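Local coordinates for protein ATP grasp ligase (PDB 5IG9) that probably uses ATP to activate carboxylates and close ester rings in a microviridin precursor peptide, as an ATP-grasp ligase of the MvdD kind, at residues V6-D11 with D33-P38; V41-Y46 with L99-M104; H112-A117 with F273-G278; V164-S169 with V183-V188. All blocks are in the same frame, centred on the assembly; numbering follows the deposited sequence.

Contact 1 (V6-D11 with D33-P38)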
# COMPACT_ATOMS: atom_id res chain seq x y z
N VAL A 6 5.59 -15.58 5.39
CA VAL A 6 4.31 -14.88 5.46
C VAL A 6 3.45 -15.38 4.31
O VAL A 6 3.63 -14.98 3.16
CB VAL A 6 4.50 -13.37 5.41
CG1 VAL A 6 3.17 -12.66 5.60
CG2 VAL A 6 5.50 -12.94 6.47
N THR A 7 2.49 -16.25 4.62
CA THR A 7 1.64 -16.85 3.60
C THR A 7 0.20 -16.94 4.10
O THR A 7 -0.23 -16.15 4.94
CB THR A 7 2.16 -18.24 3.21
OG1 THR A 7 1.23 -18.86 2.32
CG2 THR A 7 2.34 -19.11 4.44
N PHE A 8 -0.56 -17.90 3.57
CA PHE A 8 -1.90 -18.19 4.06
C PHE A 8 -2.15 -19.69 3.91
O PHE A 8 -1.36 -20.41 3.30
CB PHE A 8 -2.97 -17.35 3.33
CG PHE A 8 -3.21 -17.74 1.90
CD1 PHE A 8 -2.21 -17.67 0.95
CD2 PHE A 8 -4.48 -18.14 1.49
CE1 PHE A 8 -2.44 -18.02 -0.36
CE2 PHE A 8 -4.72 -18.49 0.18
CZ PHE A 8 -3.70 -18.43 -0.75
N SER A 9 -3.25 -20.15 4.50
CA SER A 9 -3.47 -21.59 4.64
C SER A 9 -3.71 -22.28 3.30
O SER A 9 -3.33 -23.44 3.14
CB SER A 9 -4.65 -21.84 5.58
OG SER A 9 -5.83 -21.20 5.12
N ARG A 10 -4.34 -21.60 2.35
CA ARG A 10 -4.65 -22.20 1.06
C ARG A 10 -3.58 -21.94 0.00
O ARG A 10 -3.86 -22.05 -1.20
CB ARG A 10 -6.02 -21.71 0.56
CG ARG A 10 -7.20 -22.12 1.43
CD ARG A 10 -8.53 -21.70 0.81
NE ARG A 10 -9.24 -22.81 0.19
CZ ARG A 10 -9.18 -23.12 -1.10
NH1 ARG A 10 -8.42 -22.41 -1.92
NH2 ARG A 10 -9.87 -24.15 -1.57
N ASP A 11 -2.37 -21.59 0.42
CA ASP A 11 -1.29 -21.40 -0.53
C ASP A 11 -0.86 -22.75 -1.11
O ASP A 11 -1.16 -23.81 -0.57
CB ASP A 11 -0.09 -20.70 0.12
CG ASP A 11 0.70 -19.87 -0.87
OD1 ASP A 11 0.49 -20.02 -2.09
OD2 ASP A 11 1.54 -19.06 -0.42
N ASP A 33 0.35 -18.39 8.66
CA ASP A 33 -0.82 -18.27 7.79
C ASP A 33 -1.59 -17.01 8.18
O ASP A 33 -2.24 -16.97 9.23
CB ASP A 33 -1.70 -19.51 7.88
CG ASP A 33 -1.02 -20.75 7.32
OD1 ASP A 33 -0.17 -20.60 6.41
OD2 ASP A 33 -1.32 -21.86 7.79
N THR A 34 -1.50 -15.98 7.34
CA THR A 34 -2.10 -14.70 7.67
C THR A 34 -3.62 -14.77 7.73
O THR A 34 -4.25 -14.01 8.47
CB THR A 34 -1.66 -13.63 6.66
OG1 THR A 34 -1.94 -14.09 5.33
CG2 THR A 34 -0.18 -13.35 6.79
N ASP A 35 -4.23 -15.68 6.96
CA ASP A 35 -5.68 -15.77 6.96
C ASP A 35 -6.22 -16.43 8.23
O ASP A 35 -7.39 -16.23 8.56
CB ASP A 35 -6.17 -16.54 5.73
CG ASP A 35 -5.66 -17.96 5.69
OD1 ASP A 35 -4.53 -18.21 6.16
OD2 ASP A 35 -6.40 -18.84 5.19
N ARG A 36 -5.40 -17.19 8.94
CA ARG A 36 -5.80 -17.82 10.19
C ARG A 36 -5.53 -16.93 11.40
O ARG A 36 -5.57 -17.42 12.54
CB ARG A 36 -5.11 -19.17 10.34
CG ARG A 36 -5.53 -20.16 9.26
CD ARG A 36 -4.82 -21.49 9.36
NE ARG A 36 -4.68 -21.95 10.74
CZ ARG A 36 -3.51 -22.17 11.33
NH1 ARG A 36 -2.38 -21.98 10.65
NH2 ARG A 36 -3.46 -22.59 12.59
N PHE A 37 -5.25 -15.65 11.18
CA PHE A 37 -5.18 -14.64 12.22
C PHE A 37 -6.35 -13.70 11.99
O PHE A 37 -6.61 -13.31 10.85
CB PHE A 37 -3.84 -13.89 12.16
CG PHE A 37 -3.82 -12.59 12.93
CD1 PHE A 37 -3.53 -12.58 14.29
CD2 PHE A 37 -4.07 -11.38 12.30
CE1 PHE A 37 -3.51 -11.39 15.00
CE2 PHE A 37 -4.04 -10.19 13.00
CZ PHE A 37 -3.76 -10.19 14.35
N PRO A 38 -7.06 -13.30 13.06
CA PRO A 38 -6.82 -13.59 14.48
C PRO A 38 -7.62 -14.76 15.03
O PRO A 38 -7.53 -15.06 16.22
CB PRO A 38 -7.28 -12.29 15.14
CG PRO A 38 -8.45 -11.88 14.31
CD PRO A 38 -8.13 -12.31 12.89
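Thr7 and Asp33 pair as neighbours in parallel strands, and Thr34 N donates to Thr7 O at 2.7 Å. These are the C-terminal ends of strands 3-7 and 29-33, joined through helix 14-23 as a beta-alpha-beta unit of the Rossmann-like pre-ATP-grasp domain. Thr7 O also takes the hydroxyl proton of Thr34, with OG1 2.7 Å away. The two donors reach that oxygen from opposite faces of the carbonyl plane. A chi1 of 53° sets Thr34 OG1 between its own backbone N and carbonyl carbon, near the N that shares its acceptor. The methyl of Thr34 meets Val6 at about a right angle, CG2 to CG1 3.6 Å. Thr7 and Asp33 point the same way, side by side, with Thr7 CG2 3.5 Å from Asp33 OD1. The Asp33 carboxylate is shared by two arginines. OD1 pairs with Arg31, and OD2 lies 3.1 Å from Arg36 NH1 in a salt bridge. Arg36 NH2 also salt-bridges Asp57, and its NE pairs with Glu40. An alanine in place of Asp33 would probably cost Arg31 its carboxylate partner here, leave Arg36 to Asp57 and Glu40, and open a gap beside Ser9. Beyond the strand, Phe8 to Asp11 form a type I turn. There Ser9 N donates to Asp35 OD1 at 2.9 Å, coming from above the carboxylate plane, 36° out of it.

Contact 2 (V41-Y46 with L99-M104)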
# COMPACT_ATOMS: atom_id res chain seq x y z
N VAL A 41 -4.55 -18.04 15.06
CA VAL A 41 -3.16 -17.76 15.40
C VAL A 41 -3.10 -16.60 16.38
O VAL A 41 -3.79 -15.59 16.20
CB VAL A 41 -2.33 -17.47 14.14
CG1 VAL A 41 -0.87 -17.26 14.47
CG2 VAL A 41 -2.49 -18.60 13.13
N LYS A 42 -2.30 -16.75 17.43
CA LYS A 42 -2.08 -15.70 18.42
C LYS A 42 -0.81 -14.94 18.07
O LYS A 42 0.26 -15.54 17.91
CB LYS A 42 -1.96 -16.28 19.83
CG LYS A 42 -3.18 -17.03 20.31
CD LYS A 42 -4.42 -16.17 20.25
CE LYS A 42 -5.35 -16.45 21.42
NZ LYS A 42 -5.48 -17.92 21.67
N VAL A 43 -0.93 -13.62 17.96
CA VAL A 43 0.21 -12.74 17.69
C VAL A 43 0.28 -11.71 18.81
O VAL A 43 -0.72 -11.03 19.10
CB VAL A 43 0.09 -12.06 16.32
CG1 VAL A 43 1.32 -11.21 16.03
CG2 VAL A 43 -0.11 -13.09 15.22
N ASP A 44 1.44 -11.60 19.44
CA ASP A 44 1.69 -10.61 20.48
C ASP A 44 2.86 -9.74 20.06
O ASP A 44 3.96 -10.26 19.84
CB ASP A 44 1.96 -11.28 21.83
CG ASP A 44 0.78 -12.09 22.32
OD1 ASP A 44 -0.37 -11.68 22.06
OD2 ASP A 44 1.00 -13.13 22.97
N LEU A 45 2.63 -8.44 19.95
CA LEU A 45 3.61 -7.48 19.45
C LEU A 45 3.88 -6.44 20.52
O LEU A 45 3.02 -5.60 20.80
CB LEU A 45 3.12 -6.83 18.16
CG LEU A 45 2.72 -7.82 17.07
CD1 LEU A 45 2.17 -7.10 15.86
CD2 LEU A 45 3.91 -8.69 16.70
N TYR A 46 5.06 -6.49 21.12
CA TYR A 46 5.44 -5.60 22.20
C TYR A 46 6.37 -4.51 21.68
O TYR A 46 7.28 -4.77 20.91
CB TYR A 46 6.13 -6.38 23.32
CG TYR A 46 5.23 -7.35 24.05
CD1 TYR A 46 5.04 -8.65 23.58
CD2 TYR A 46 4.57 -6.97 25.21
CE1 TYR A 46 4.22 -9.54 24.25
CE2 TYR A 46 3.75 -7.85 25.88
CZ TYR A 46 3.57 -9.13 25.40
OH TYR A 46 2.75 -10.00 26.08
N LEU A 99 -3.07 -3.75 9.12
CA LEU A 99 -2.13 -2.77 9.67
C LEU A 99 -1.27 -3.38 10.78
O LEU A 99 -0.10 -3.00 10.93
CB LEU A 99 -2.89 -1.56 10.21
CG LEU A 99 -3.50 -0.63 9.17
CD1 LEU A 99 -4.16 0.51 9.89
CD2 LEU A 99 -2.44 -0.13 8.21
N SER A 100 -1.83 -4.31 11.56
CA SER A 100 -1.07 -4.92 12.64
C SER A 100 0.06 -5.79 12.11
O SER A 100 1.21 -5.67 12.54
CB SER A 100 -2.00 -5.76 13.53
OG SER A 100 -3.10 -5.01 14.00
N ILE A 101 -0.26 -6.71 11.19
CA ILE A 101 0.75 -7.64 10.70
C ILE A 101 1.75 -6.92 9.80
O ILE A 101 2.93 -7.28 9.77
CB ILE A 101 0.08 -8.82 9.97
CG1 ILE A 101 -0.99 -9.45 10.86
CG2 ILE A 101 1.12 -9.86 9.59
CD1 ILE A 101 -0.45 -9.94 12.20
N ARG A 102 1.30 -5.91 9.06
CA ARG A 102 2.24 -5.10 8.28
C ARG A 102 3.24 -4.39 9.19
O ARG A 102 4.42 -4.30 8.86
CB ARG A 102 1.48 -4.08 7.43
CG ARG A 102 0.85 -4.66 6.19
CD ARG A 102 0.04 -3.61 5.46
NE ARG A 102 0.85 -2.48 5.01
CZ ARG A 102 1.40 -2.39 3.80
NH1 ARG A 102 1.24 -3.37 2.92
NH2 ARG A 102 2.12 -1.32 3.48
N GLY A 103 2.77 -3.87 10.32
CA GLY A 103 3.67 -3.22 11.25
C GLY A 103 4.66 -4.19 11.87
O GLY A 103 5.82 -3.84 12.11
N MET A 104 4.21 -5.41 12.16
CA MET A 104 5.12 -6.44 12.65
C MET A 104 6.22 -6.72 11.65
O MET A 104 7.41 -6.74 12.00
CB MET A 104 4.34 -7.72 12.95
CG MET A 104 5.23 -8.88 13.34
SD MET A 104 4.35 -10.45 13.49
CE MET A 104 4.35 -10.99 11.78
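Leu45 and Val43 point from strand 42-46 toward helix 99-104, and Met104 reaches back between them. Here helix 87-107 packs on strand 42-47, an outer strand of the three-stranded antiparallel sheet (42-47, 54-57, 60-63) in the pre-ATP-grasp domain. The two axes lie 10.1 Å apart at closest, with 58° between their directions. The main apolar contact is Leu45 against Met104, whose side chains meet at about a right angle. Leu45 CD2 sits 3.6 Å from Met104 CG and nearly as close to its sulphur. Leu45 CD1 lies against Met104 CB at 3.7 Å. Met104 CG is anti to the backbone N (chi1 174°), which puts CG against Leu45 CD2. An alanine in place of Leu45 would probably open a gap beside Met104 and set its thioether freer to turn. Val43 uses both methyls. Its CG1 is 4.0 Å from Met104 SD, and its CG2 stands 4.4 Å from Ile101 CD1. Phe32 of strand 29-33 packs on Val43, Ile101 and Met104. The strand also pairs with an antiparallel strand of the second subunit, which carries the sheet across the interface. One contact is of methyl with carbonyl: Leu45 CD1 is 3.7 Å from Ser100 O, which already accepts the helix bond from Met104 N.

Contact 3 (H112-A117 with F273-G278)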
# COMPACT_ATOMS: atom_id res chain seq x y z
N HIS A 112 14.87 -9.39 4.34
CA HIS A 112 13.50 -9.47 3.85
C HIS A 112 13.49 -9.77 2.36
O HIS A 112 14.28 -9.21 1.59
CB HIS A 112 12.75 -8.17 4.12
CG HIS A 112 12.45 -7.93 5.57
ND1 HIS A 112 11.21 -8.18 6.12
CD2 HIS A 112 13.23 -7.47 6.57
CE1 HIS A 112 11.24 -7.87 7.41
NE2 HIS A 112 12.45 -7.44 7.71
N LEU A 113 12.59 -10.66 1.95
CA LEU A 113 12.42 -11.00 0.54
C LEU A 113 10.94 -10.97 0.15
O LEU A 113 10.27 -12.00 0.17
CB LEU A 113 13.00 -12.39 0.25
CG LEU A 113 13.04 -12.85 -1.21
CD1 LEU A 113 14.24 -12.27 -1.93
CD2 LEU A 113 13.02 -14.37 -1.30
N ASP A 114 10.43 -9.79 -0.20
CA ASP A 114 11.19 -8.54 -0.17
C ASP A 114 10.61 -7.60 0.88
O ASP A 114 9.52 -7.86 1.40
CB ASP A 114 11.18 -7.88 -1.55
CG ASP A 114 12.10 -8.56 -2.53
OD1 ASP A 114 13.34 -8.47 -2.35
OD2 ASP A 114 11.60 -9.18 -3.49
N PRO A 115 11.33 -6.53 1.23
CA PRO A 115 10.77 -5.56 2.17
C PRO A 115 9.45 -4.98 1.67
O PRO A 115 9.22 -4.82 0.47
CB PRO A 115 11.85 -4.48 2.25
CG PRO A 115 13.10 -5.21 1.96
CD PRO A 115 12.75 -6.26 0.95
N ILE A 116 8.57 -4.66 2.63
CA ILE A 116 7.25 -4.15 2.28
C ILE A 116 7.37 -2.83 1.52
O ILE A 116 6.65 -2.60 0.54
CB ILE A 116 6.39 -4.00 3.54
CG1 ILE A 116 6.06 -5.37 4.12
CG2 ILE A 116 5.12 -3.24 3.23
CD1 ILE A 116 5.09 -5.33 5.27
N ALA A 117 8.27 -1.95 1.95
CA ALA A 117 8.39 -0.65 1.29
C ALA A 117 8.82 -0.79 -0.16
O ALA A 117 8.45 0.03 -1.00
CB ALA A 117 9.36 0.24 2.06
N PHE A 273 14.08 -0.73 -7.84
CA PHE A 273 13.00 -0.94 -6.88
C PHE A 273 13.48 -1.61 -5.59
O PHE A 273 12.70 -1.66 -4.63
CB PHE A 273 11.88 -1.78 -7.51
CG PHE A 273 11.10 -1.04 -8.55
CD1 PHE A 273 10.27 0.01 -8.19
CD2 PHE A 273 11.18 -1.38 -9.89
CE1 PHE A 273 9.54 0.70 -9.14
CE2 PHE A 273 10.46 -0.70 -10.84
CZ PHE A 273 9.64 0.34 -10.47
N GLY A 274 14.71 -2.10 -5.55
CA GLY A 274 15.24 -2.75 -4.37
C GLY A 274 14.77 -4.16 -4.15
O GLY A 274 14.65 -4.61 -3.00
N LEU A 275 14.49 -4.90 -5.22
CA LEU A 275 13.94 -6.24 -5.11
C LEU A 275 15.02 -7.29 -5.28
O LEU A 275 15.97 -7.12 -6.05
CB LEU A 275 12.84 -6.46 -6.15
CG LEU A 275 11.60 -5.58 -6.02
CD1 LEU A 275 10.56 -5.95 -7.07
CD2 LEU A 275 11.00 -5.68 -4.62
N ASN A 276 14.87 -8.40 -4.54
CA ASN A 276 15.67 -9.59 -4.77
C ASN A 276 14.83 -10.77 -5.27
O ASN A 276 15.37 -11.86 -5.44
CB ASN A 276 16.43 -9.99 -3.50
CG ASN A 276 17.68 -9.14 -3.28
OD1 ASN A 276 18.57 -9.10 -4.13
ND2 ASN A 276 17.74 -8.46 -2.14
N TYR A 277 13.53 -10.57 -5.49
CA TYR A 277 12.69 -11.52 -6.20
C TYR A 277 11.74 -10.76 -7.10
O TYR A 277 11.30 -9.66 -6.76
CB TYR A 277 11.89 -12.43 -5.24
CG TYR A 277 10.89 -13.31 -5.96
CD1 TYR A 277 11.27 -14.54 -6.48
CD2 TYR A 277 9.57 -12.91 -6.13
CE1 TYR A 277 10.36 -15.35 -7.15
CE2 TYR A 277 8.66 -13.71 -6.80
CZ TYR A 277 9.06 -14.92 -7.30
OH TYR A 277 8.16 -15.73 -7.96
N GLY A 278 11.43 -11.35 -8.25
CA GLY A 278 10.49 -10.74 -9.17
C GLY A 278 10.08 -11.64 -10.31
O GLY A 278 10.92 -12.34 -10.89
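Asp114 and the backbone of Asn276 and Tyr277 meet at a buried joint between the pre-ATP-grasp domain and the C-terminal part of the ligase. The residues of 112-117 leave strand 111-113, the edge of the parallel sheet, and turn into helix 116-122, with Pro115 at its N-cap. The residues of 273-278 leave helix 260-273 and enter strand 277-284. Asp114 CB points toward them, and the carboxylate meets two successive backbone N-H groups. Asn276 N donates to OD1 at 2.7 Å, with an N-H...O angle of 167°. It arrives on the syn side, 29° out of the carboxylate plane. Tyr277 N gives OD2 a weak hydrogen bond at 3.1 Å. The acid thus holds the chain just where it becomes strand. Leu275 crosses the acid at about a right angle, its CD2 3.7 Å from Asp114 CG, and also packs on Lys118 and Ala122 of helix 116-122.

The apolar half of the contact belongs to Leu113. Its chi2 of 82° turns CD1 to Asn276 CB, 3.5 Å away, the two side chains crossing at about a right angle. The same methyl lies 4.1 Å from Tyr277 CB. Helix 313-323 borders this spot too, with Ile317, Ile320 and Leu321 against Leu113. Tyr277 leads its ring away, and its OH bonds to Gly299 O. Gly274, with positive phi, is the C-prime residue where helix 260-273 ends. Leu275 N bonds to Met270 O and Gly274 N to Lys271 O, the paired bonds of a Schellman motif.

Contact 4 (V164-S169 with V183-V188)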
# COMPACT_ATOMS: atom_id res chain seq x y z
N VAL A 164 -6.01 -3.76 -26.04
CA VAL A 164 -6.68 -4.53 -25.00
C VAL A 164 -7.01 -3.59 -23.85
O VAL A 164 -6.65 -2.41 -23.85
CB VAL A 164 -5.83 -5.72 -24.52
CG1 VAL A 164 -5.68 -6.75 -25.63
CG2 VAL A 164 -4.47 -5.25 -24.03
N THR A 165 -7.71 -4.12 -22.86
CA THR A 165 -7.97 -3.41 -21.62
C THR A 165 -7.74 -4.36 -20.45
O THR A 165 -7.86 -5.58 -20.58
CB THR A 165 -9.39 -2.83 -21.56
OG1 THR A 165 -9.48 -1.91 -20.47
CG2 THR A 165 -10.41 -3.94 -21.35
N LYS A 166 -7.40 -3.78 -19.30
CA LYS A 166 -7.16 -4.56 -18.10
C LYS A 166 -7.33 -3.65 -16.89
O LYS A 166 -7.30 -2.42 -17.00
CB LYS A 166 -5.78 -5.21 -18.11
CG LYS A 166 -4.62 -4.22 -18.09
CD LYS A 166 -3.29 -4.94 -18.33
CE LYS A 166 -2.10 -4.00 -18.22
NZ LYS A 166 -1.86 -3.54 -16.82
N MET A 167 -7.51 -4.28 -15.74
CA MET A 167 -7.65 -3.58 -14.47
C MET A 167 -6.32 -3.60 -13.73
O MET A 167 -5.59 -4.59 -13.76
CB MET A 167 -8.74 -4.22 -13.61
CG MET A 167 -10.12 -4.21 -14.26
SD MET A 167 -10.90 -2.59 -14.27
CE MET A 167 -11.40 -2.43 -12.56
N LEU A 168 -6.01 -2.49 -13.06
CA LEU A 168 -4.81 -2.43 -12.23
C LEU A 168 -4.97 -3.19 -10.92
O LEU A 168 -3.96 -3.52 -10.28
CB LEU A 168 -4.44 -0.98 -11.93
CG LEU A 168 -3.98 -0.10 -13.10
CD1 LEU A 168 -3.68 1.31 -12.61
CD2 LEU A 168 -2.76 -0.71 -13.77
N SER A 169 -6.20 -3.49 -10.52
CA SER A 169 -6.49 -4.12 -9.24
C SER A 169 -6.91 -5.57 -9.44
O SER A 169 -7.34 -5.97 -10.52
CB SER A 169 -7.59 -3.36 -8.49
OG SER A 169 -8.82 -3.44 -9.17
N VAL A 183 -12.20 -9.85 -14.53
CA VAL A 183 -11.86 -9.13 -15.75
C VAL A 183 -10.45 -9.55 -16.16
O VAL A 183 -9.46 -9.04 -15.63
CB VAL A 183 -11.96 -7.61 -15.57
CG1 VAL A 183 -11.50 -6.89 -16.83
CG2 VAL A 183 -13.38 -7.21 -15.21
N PHE A 184 -10.36 -10.49 -17.09
CA PHE A 184 -9.08 -10.79 -17.72
C PHE A 184 -8.73 -9.69 -18.72
O PHE A 184 -9.56 -8.86 -19.09
CB PHE A 184 -9.12 -12.15 -18.42
CG PHE A 184 -9.23 -13.32 -17.48
CD1 PHE A 184 -8.16 -13.68 -16.68
CD2 PHE A 184 -10.39 -14.08 -17.43
CE1 PHE A 184 -8.25 -14.76 -15.82
CE2 PHE A 184 -10.48 -15.16 -16.58
CZ PHE A 184 -9.42 -15.50 -15.78
N THR A 185 -7.47 -9.69 -19.15
CA THR A 185 -7.06 -8.79 -20.22
C THR A 185 -7.81 -9.15 -21.50
O THR A 185 -7.66 -10.26 -22.03
CB THR A 185 -5.55 -8.88 -20.45
OG1 THR A 185 -4.87 -8.50 -19.25
CG2 THR A 185 -5.13 -7.94 -21.57
N SER A 186 -8.63 -8.23 -21.98
CA SER A 186 -9.58 -8.53 -23.04
C SER A 186 -9.45 -7.54 -24.18
O SER A 186 -9.15 -6.36 -23.97
CB SER A 186 -11.02 -8.49 -22.50
OG SER A 186 -11.14 -9.25 -21.31
N PRO A 187 -9.69 -7.99 -25.41
CA PRO A 187 -9.75 -7.06 -26.54
C PRO A 187 -10.99 -6.19 -26.44
O PRO A 187 -12.08 -6.66 -26.09
CB PRO A 187 -9.81 -7.97 -27.77
CG PRO A 187 -9.46 -9.34 -27.28
CD PRO A 187 -9.87 -9.39 -25.84
N VAL A 188 -10.83 -4.91 -26.75
CA VAL A 188 -11.95 -3.99 -26.84
C VAL A 188 -12.40 -3.94 -28.29
O VAL A 188 -11.57 -3.96 -29.22
CB VAL A 188 -11.60 -2.59 -26.29
CG1 VAL A 188 -10.69 -2.72 -25.08
CG2 VAL A 188 -10.98 -1.70 -27.34
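Thr165 and Ser186 form a hydrogen-bonded antiparallel pair. Thr165 N donates to Ser186 O at 2.9 Å, and Ser186 N returns a bond to Thr165 O at 3.1 Å. Two CA-H...O contacts flank the pair. Val164 CA approaches Ser186 O, and Thr185 CA approaches Thr165 O at 3.3 Å with 149° at the hydrogen. One further hydrogen bond stays within 183-188: Ser186 OG gives its proton to Phe184 O, reaching it from above the carbonyl plane.

The pairing makes 186-187 the outermost strand of a four-stranded antiparallel sheet, in the order 142-145, 204-208, 163-166, 186-187. On its other side strand 163-166 bonds to strand 204-208, where Thr205 O accepts from Thr165 OG1. Val164 and Pro187 are a non-hydrogen-bonded pair in this ladder, and their side chains diverge.

Side chains pack beside the ladder. Val164 CG2 touches Thr185 CG2 at 3.7 Å, the two side chains meeting at a slant. Thr165 and Val188 cross at about a right angle, with Val188 CG1 3.8 Å from Thr165 CB. Met167 CG, anti to its carbonyl carbon (chi1 -60°), comes within 4.0 Å of Val183 CG1. A chain of another protein packs against Met167 and Val183.

A methylene chain against a hydroxyl makes a separate contact. Lys166 and Thr185 lie alongside one another and point the same way. Lys166 CB, at 3.6 Å, and, further out, CD border Thr185 OG1, while the amino end leads away. Glu96 of the second subunit accepts hydrogen bonds from Leu168 N and Ser169 OG.

How the contacts relate
Contacts 1 and 2 come first along the chain and lie in the pre-ATP-grasp domain, their centres 13 Å apart. They touch: Phe37 packs on Val43 and Ile101, and Arg36 O probably bonds to Val41 N. Contacts 1 and 3 reach the same parallel sheet, through strands 3-7 and 29-33 and edge strand 111-113. Helix 87-107 of contact 2 is followed by that edge strand, and Arg102 packs on Ile116. Contact 3 joins this domain to residues 273-278. Contact 4 falls between its segments in sequence, in a separate antiparallel sheet. Its centre is 36 Å from that of contact 2. All four reach the second subunit, contact 3 through Ala117 alone, so the interface draws on both regions.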